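Local coordinates for protein ancestral D-type dye decolorizing peroxidase (Geotrichum candidum, PDB 7ANV) that probably uses its haem to reduce hydrogen peroxide and oxidise dyes and other bulky substrates, as a fungal dye-decolorizing peroxidase, at residues Arg363-Arg368 against Phe394-Ser399. Sequence-based numbering, arbitrary orientation.
Sequences RRIIRR and FVCYQS. With HEM (protoporphyrin IX containing Fe), chain B; OXY (oxygen molecule), chain K.
Ile-366 and Tyr-397 form an antiparallel hydrogen-bonded pair: Ile-366 N reaches Tyr-397 O at 3.1 Å in a nearly straight bond (171°), and Tyr-397 N returns a shorter, more bent one to Ile-366 O at 2.8 Å. The ladder continues from Arg-368 N to Val-395 O, flanking the non-hydrogen-bonded pair Arg-367 and Cys-396. Packing is close on the haem-facing side, where CD1 of Ile-365 lies 3.8 Å from CB of Cys-396 and meets the Phe-394 ring at its edge. With CG anti to the backbone N (chi1 174°), that ring is carried to the haem, its CE2 lying 3.3 Å from HEM C2C and the haem methyl CMC sitting over one face. The strands are the edge strand and its neighbour in the four-stranded antiparallel sheet of the C-terminal ferredoxin-like half of the DyP fold. From the edge strand Arg-367 lays one guanidinium face against pyrrole carbons C3D and C4D of the haem; NH2 donates to propionate O2A at 2.8 Å, while NH1 bonds weakly to O1 of the iron-bound dioxygen and pairs with Asp-199. An alanine here would probably leave that propionate oxygen and Asp-199 without this arginine's N-H groups and open a gap above the haem. The opposite face is looser: CB of Ile-366 stays 4.4 Å from CB of Tyr-397, and partly exposed Arg-368 crosses Tyr-397 at about a right angle, its CG at the ring edge. Tyr-397 OH bonds Asp-11 OD2, whereas Arg-368 donates to the backbone oxygens of Asp-11 and Ile-12.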
ATOM      1  N   ARG A 363       2.018  14.060   2.309  1.00 19.75           N
ATOM      2  CA  ARG A 363       2.297  12.993   1.339  1.00 20.95           C
ATOM      3  C   ARG A 363       2.264  11.629   2.026  1.00 18.92           C
ATOM      4  O   ARG A 363       2.551  10.621   1.338  1.00 20.07           O
ATOM      5  CB  ARG A 363       3.668  13.163   0.678  1.00 23.16           C
ATOM      6  CG  ARG A 363       3.932  14.544   0.118  1.00 26.86           C
ATOM      7  CD  ARG A 363       2.840  14.922  -0.813  1.00 27.43           C
ATOM      8  NE  ARG A 363       3.190  16.156  -1.506  1.00 30.66           N
ATOM      9  CZ  ARG A 363       2.325  16.815  -2.257  1.00 31.92           C
ATOM     10  NH1 ARG A 363       1.107  16.332  -2.409  1.00 33.11           N
ATOM     11  NH2 ARG A 363       2.667  17.953  -2.844  1.00 33.43           N
ATOM     12  N   ARG A 364       1.980  11.555   3.323  1.00 18.05           N
ATOM     13  CA  ARG A 364       2.100  10.277   4.050  1.00 17.37           C
ATOM     14  C   ARG A 364       0.832   9.440   3.857  1.00 16.93           C
ATOM     15  O   ARG A 364      -0.264  10.016   3.775  1.00 16.30           O
ATOM     16  CB  ARG A 364       2.386  10.522   5.532  1.00 18.55           C
ATOM     17  CG  ARG A 364       3.677  11.298   5.785  1.00 18.95           C
ATOM     18  CD  ARG A 364       4.888  10.607   5.207  1.00 18.53           C
ATOM     19  NE  ARG A 364       5.112   9.274   5.722  1.00 18.34           N
ATOM     20  CZ  ARG A 364       5.715   8.992   6.881  1.00 19.60           C
ATOM     21  NH1 ARG A 364       6.151   9.968   7.670  1.00 19.67           N
ATOM     22  NH2 ARG A 364       5.829   7.742   7.285  1.00 19.90           N
ATOM     23  N   ILE A 365       1.027   8.134   3.783  1.00 16.36           N
ATOM     24  CA  ILE A 365      -0.080   7.138   3.682  1.00 16.41           C
ATOM     25  C   ILE A 365       0.085   6.084   4.767  1.00 16.75           C
ATOM     26  O   ILE A 365       1.218   5.834   5.246  1.00 16.28           O
ATOM     27  CB  ILE A 365      -0.129   6.521   2.277  1.00 17.08           C
ATOM     28  CG1 ILE A 365       1.136   5.745   1.939  1.00 16.86           C
ATOM     29  CG2 ILE A 365      -0.450   7.617   1.263  1.00 17.28           C
ATOM     30  CD1 ILE A 365       1.060   4.964   0.653  1.00 17.52           C
ATOM     31  N   ILE A 366      -1.035   5.488   5.149  1.00 16.47           N
ATOM     32  CA  ILE A 366      -1.063   4.267   5.988  1.00 16.98           C
ATOM     33  C   ILE A 366      -1.291   3.062   5.082  1.00 16.12           C
ATOM     34  O   ILE A 366      -2.266   3.078   4.309  1.00 16.55           O
ATOM     35  CB  ILE A 366      -2.158   4.409   7.055  1.00 17.33           C
ATOM     36  CG1 ILE A 366      -1.687   5.382   8.124  1.00 18.24           C
ATOM     37  CG2 ILE A 366      -2.532   3.059   7.635  1.00 17.92           C
ATOM     38  CD1 ILE A 366      -2.702   5.605   9.198  1.00 20.46           C
ATOM     39  N   ARG A 367      -0.426   2.078   5.167  1.00 15.71           N
ATOM     40  CA  ARG A 367      -0.462   0.878   4.306  1.00 16.08           C
ATOM     41  C   ARG A 367      -1.039  -0.306   5.089  1.00 16.74           C
ATOM     42  O   ARG A 367      -0.649  -0.506   6.247  1.00 16.54           O
ATOM     43  CB  ARG A 367       0.922   0.520   3.766  1.00 16.62           C
ATOM     44  CG  ARG A 367       1.447   1.616   2.837  1.00 16.88           C
ATOM     45  CD  ARG A 367       2.882   1.446   2.406  1.00 17.34           C
ATOM     46  NE  ARG A 367       3.736   1.448   3.581  1.00 17.01           N
ATOM     47  CZ  ARG A 367       4.522   0.477   3.980  1.00 16.46           C
ATOM     48  NH1 ARG A 367       4.651  -0.649   3.294  1.00 17.83           N
ATOM     49  NH2 ARG A 367       5.194   0.616   5.105  1.00 17.43           N
ATOM     50  N   ARG A 368      -1.984  -1.020   4.476  1.00 17.25           N
ATOM     51  CA  ARG A 368      -2.658  -2.151   5.156  1.00 18.91           C
ATOM     52  C   ARG A 368      -2.810  -3.317   4.194  1.00 20.73           C
ATOM     53  O   ARG A 368      -3.850  -4.052   4.310  1.00 22.73           O
ATOM     54  CB  ARG A 368      -4.040  -1.772   5.703  1.00 18.42           C
ATOM     55  CG  ARG A 368      -4.019  -0.669   6.740  1.00 18.24           C
ATOM     56  CD  ARG A 368      -3.414  -1.046   8.067  1.00 17.95           C
ATOM     57  NE  ARG A 368      -3.595   0.075   8.964  1.00 17.33           N
ATOM     58  CZ  ARG A 368      -2.755   0.455   9.895  1.00 18.06           C
ATOM     59  NH1 ARG A 368      -1.599  -0.154  10.037  1.00 19.14           N
ATOM     60  NH2 ARG A 368      -3.016   1.524  10.617  1.00 18.78           N
ATOM     61  N   PHE A 394      -2.406  -4.374  -2.441  1.00 17.41           N
ATOM     62  CA  PHE A 394      -1.932  -3.086  -1.910  1.00 16.98           C
ATOM     63  C   PHE A 394      -3.154  -2.319  -1.432  1.00 16.33           C
ATOM     64  O   PHE A 394      -4.064  -2.082  -2.237  1.00 17.10           O
ATOM     65  CB  PHE A 394      -1.121  -2.309  -2.948  1.00 17.18           C
ATOM     66  CG  PHE A 394      -0.741  -0.927  -2.488  1.00 17.38           C
ATOM     67  CD1 PHE A 394      -1.595   0.139  -2.722  1.00 18.12           C
ATOM     68  CD2 PHE A 394       0.419  -0.708  -1.770  1.00 17.18           C
ATOM     69  CE1 PHE A 394      -1.298   1.416  -2.284  1.00 17.63           C
ATOM     70  CE2 PHE A 394       0.725   0.591  -1.353  1.00 17.74           C
ATOM     71  CZ  PHE A 394      -0.120   1.633  -1.623  1.00 16.89           C
ATOM     72  N   VAL A 395      -3.127  -1.861  -0.175  1.00 16.22           N
ATOM     73  CA  VAL A 395      -4.190  -0.984   0.370  1.00 16.17           C
ATOM     74  C   VAL A 395      -3.505   0.180   1.059  1.00 15.92           C
ATOM     75  O   VAL A 395      -2.622  -0.074   1.895  1.00 17.42           O
ATOM     76  CB  VAL A 395      -5.146  -1.747   1.308  1.00 17.09           C
ATOM     77  CG1 VAL A 395      -6.088  -0.830   2.108  1.00 18.39           C
ATOM     78  CG2 VAL A 395      -5.964  -2.768   0.539  1.00 18.23           C
ATOM     79  N   CYS A 396      -3.940   1.398   0.800  1.00 15.30           N
ATOM     80  CA  CYS A 396      -3.465   2.507   1.622  1.00 15.81           C
ATOM     81  C   CYS A 396      -4.625   3.438   1.911  1.00 15.63           C
ATOM     82  O   CYS A 396      -5.588   3.485   1.120  1.00 15.96           O
ATOM     83  CB  CYS A 396      -2.228   3.152   1.019  1.00 15.98           C
ATOM     84  SG  CYS A 396      -2.545   4.186  -0.432  1.00 17.72           S
ATOM     85  N   TYR A 397      -4.482   4.138   3.024  1.00 15.57           N
ATOM     86  CA  TYR A 397      -5.460   5.128   3.523  1.00 15.77           C
ATOM     87  C   TYR A 397      -4.817   6.516   3.559  1.00 16.02           C
ATOM     88  O   TYR A 397      -3.643   6.670   3.910  1.00 16.75           O
ATOM     89  CB  TYR A 397      -5.962   4.721   4.908  1.00 15.78           C
ATOM     90  CG  TYR A 397      -6.730   3.429   4.913  1.00 16.02           C
ATOM     91  CD1 TYR A 397      -8.067   3.417   4.537  1.00 16.56           C
ATOM     92  CD2 TYR A 397      -6.117   2.220   5.223  1.00 16.87           C
ATOM     93  CE1 TYR A 397      -8.828   2.260   4.579  1.00 16.76           C
ATOM     94  CE2 TYR A 397      -6.859   1.036   5.194  1.00 16.46           C
ATOM     95  CZ  TYR A 397      -8.207   1.069   4.880  1.00 17.01           C
ATOM     96  OH  TYR A 397      -8.949  -0.079   4.856  1.00 17.58           O
ATOM     97  N   GLN A 398      -5.645   7.520   3.296  1.00 17.08           N
ATOM     98  CA  GLN A 398      -5.276   8.948   3.271  1.00 16.48           C
ATOM     99  C   GLN A 398      -6.554   9.748   3.202  1.00 16.81           C
ATOM    100  O   GLN A 398      -7.574   9.254   2.697  1.00 16.58           O
ATOM    101  CB  GLN A 398      -4.368   9.284   2.075  1.00 17.07           C
ATOM    102  CG  GLN A 398      -4.951   8.999   0.693  1.00 17.59           C
ATOM    103  CD  GLN A 398      -4.547   7.667   0.110  1.00 17.97           C
ATOM    104  OE1 GLN A 398      -3.463   7.517  -0.449  1.00 18.08           O
ATOM    105  NE2 GLN A 398      -5.401   6.679   0.253  1.00 18.19           N
ATOM    106  N   SER A 399      -6.489  11.002   3.611  1.00 16.51           N
ATOM    107  CA  SER A 399      -7.644  11.909   3.487  1.00 17.05           C
ATOM    108  C   SER A 399      -7.731  12.455   2.068  1.00 17.75           C
ATOM    109  O   SER A 399      -8.774  12.989   1.746  1.00 17.87           O
ATOM    110  CB  SER A 399      -7.551  13.050   4.447  1.00 17.36           C
ATOM    111  OG  SER A 399      -6.365  13.811   4.215  1.00 17.24           O
TER
HETATM  112  CHA HEM B 601       7.590   0.449   1.995  1.00 15.84           C
HETATM  113  CHB HEM B 601       7.474  -3.387  -0.961  1.00 18.28           C
HETATM  114  CHC HEM B 601       4.009  -1.170  -3.632  1.00 16.89           C
HETATM  115  CHD HEM B 601       4.480   2.781  -0.865  1.00 16.42           C
HETATM  116  C1A HEM B 601       7.835  -0.784   1.419  1.00 16.44           C
HETATM  117  C2A HEM B 601       8.747  -1.744   1.924  1.00 17.24           C
HETATM  118  C3A HEM B 601       8.734  -2.817   1.090  1.00 17.77           C
HETATM  119  C4A HEM B 601       7.782  -2.537   0.071  1.00 16.97           C
HETATM  120  CMA HEM B 601       9.530  -4.104   1.230  1.00 18.06           C
HETATM  121  CAA HEM B 601       9.656  -1.584   3.138  1.00 19.14           C
HETATM  122  CBA HEM B 601       8.987  -1.793   4.485  1.00 19.61           C
HETATM  123  CGA HEM B 601       8.700  -0.524   5.235  1.00 23.71           C
HETATM  124  O1A HEM B 601       9.443   0.475   5.266  1.00 30.60           O
HETATM  125  O2A HEM B 601       7.697  -0.491   5.873  1.00 28.05           O
HETATM  126  C1B HEM B 601       6.507  -3.099  -1.944  1.00 18.15           C
HETATM  127  C2B HEM B 601       6.122  -4.019  -2.971  1.00 17.65           C
HETATM  128  C3B HEM B 601       5.143  -3.429  -3.714  1.00 17.94           C
HETATM  129  C4B HEM B 601       4.922  -2.087  -3.109  1.00 16.50           C
HETATM  130  CMB HEM B 601       6.693  -5.390  -3.205  1.00 19.87           C
HETATM  131  CAB HEM B 601       4.356  -3.938  -4.862  1.00 18.31           C
HETATM  132  CBB HEM B 601       4.160  -5.248  -5.153  1.00 19.31           C
HETATM  133  C1C HEM B 601       3.846   0.130  -3.129  1.00 16.12           C
HETATM  134  C2C HEM B 601       3.027   1.133  -3.671  1.00 17.10           C
HETATM  135  C3C HEM B 601       3.201   2.260  -2.888  1.00 17.26           C
HETATM  136  C4C HEM B 601       4.121   1.921  -1.860  1.00 15.89           C
HETATM  137  CMC HEM B 601       2.132   0.974  -4.892  1.00 17.67           C
HETATM  138  CAC HEM B 601       2.623   3.602  -2.996  1.00 16.52           C
HETATM  139  CBC HEM B 601       2.157   4.092  -4.136  1.00 18.23           C
HETATM  140  C1D HEM B 601       5.334   2.406   0.173  1.00 15.89           C
HETATM  141  C2D HEM B 601       5.606   3.344   1.275  1.00 15.68           C
HETATM  142  C3D HEM B 601       6.490   2.689   2.058  1.00 16.54           C
HETATM  143  C4D HEM B 601       6.739   1.373   1.428  1.00 15.61           C
HETATM  144  CMD HEM B 601       5.058   4.743   1.542  1.00 15.52           C
HETATM  145  CAD HEM B 601       7.101   3.204   3.343  1.00 16.94           C
HETATM  146  CBD HEM B 601       8.322   4.109   3.108  1.00 17.79           C
HETATM  147  CGD HEM B 601       8.817   4.712   4.389  1.00 18.51           C
HETATM  148  O1D HEM B 601      10.058   4.652   4.584  1.00 17.56           O
HETATM  149  O2D HEM B 601       8.042   5.288   5.194  1.00 17.74           O
HETATM  150  NA  HEM B 601       7.232  -1.286   0.273  1.00 17.15           N
HETATM  151  NB  HEM B 601       5.761  -1.989  -2.057  1.00 17.07           N
HETATM  152  NC  HEM B 601       4.547   0.630  -2.053  1.00 17.20           N
HETATM  153  ND  HEM B 601       6.047   1.258   0.263  1.00 14.43           N
HETATM  154 FE   HEM B 601       5.964  -0.298  -0.873  1.00 17.12          FE
HETATM  155  O1  OXY K 610       4.217  -1.112   0.260  1.00 26.18           O
HETATM  156  O2  OXY K 610       3.071  -1.615   0.503  1.00 33.61           O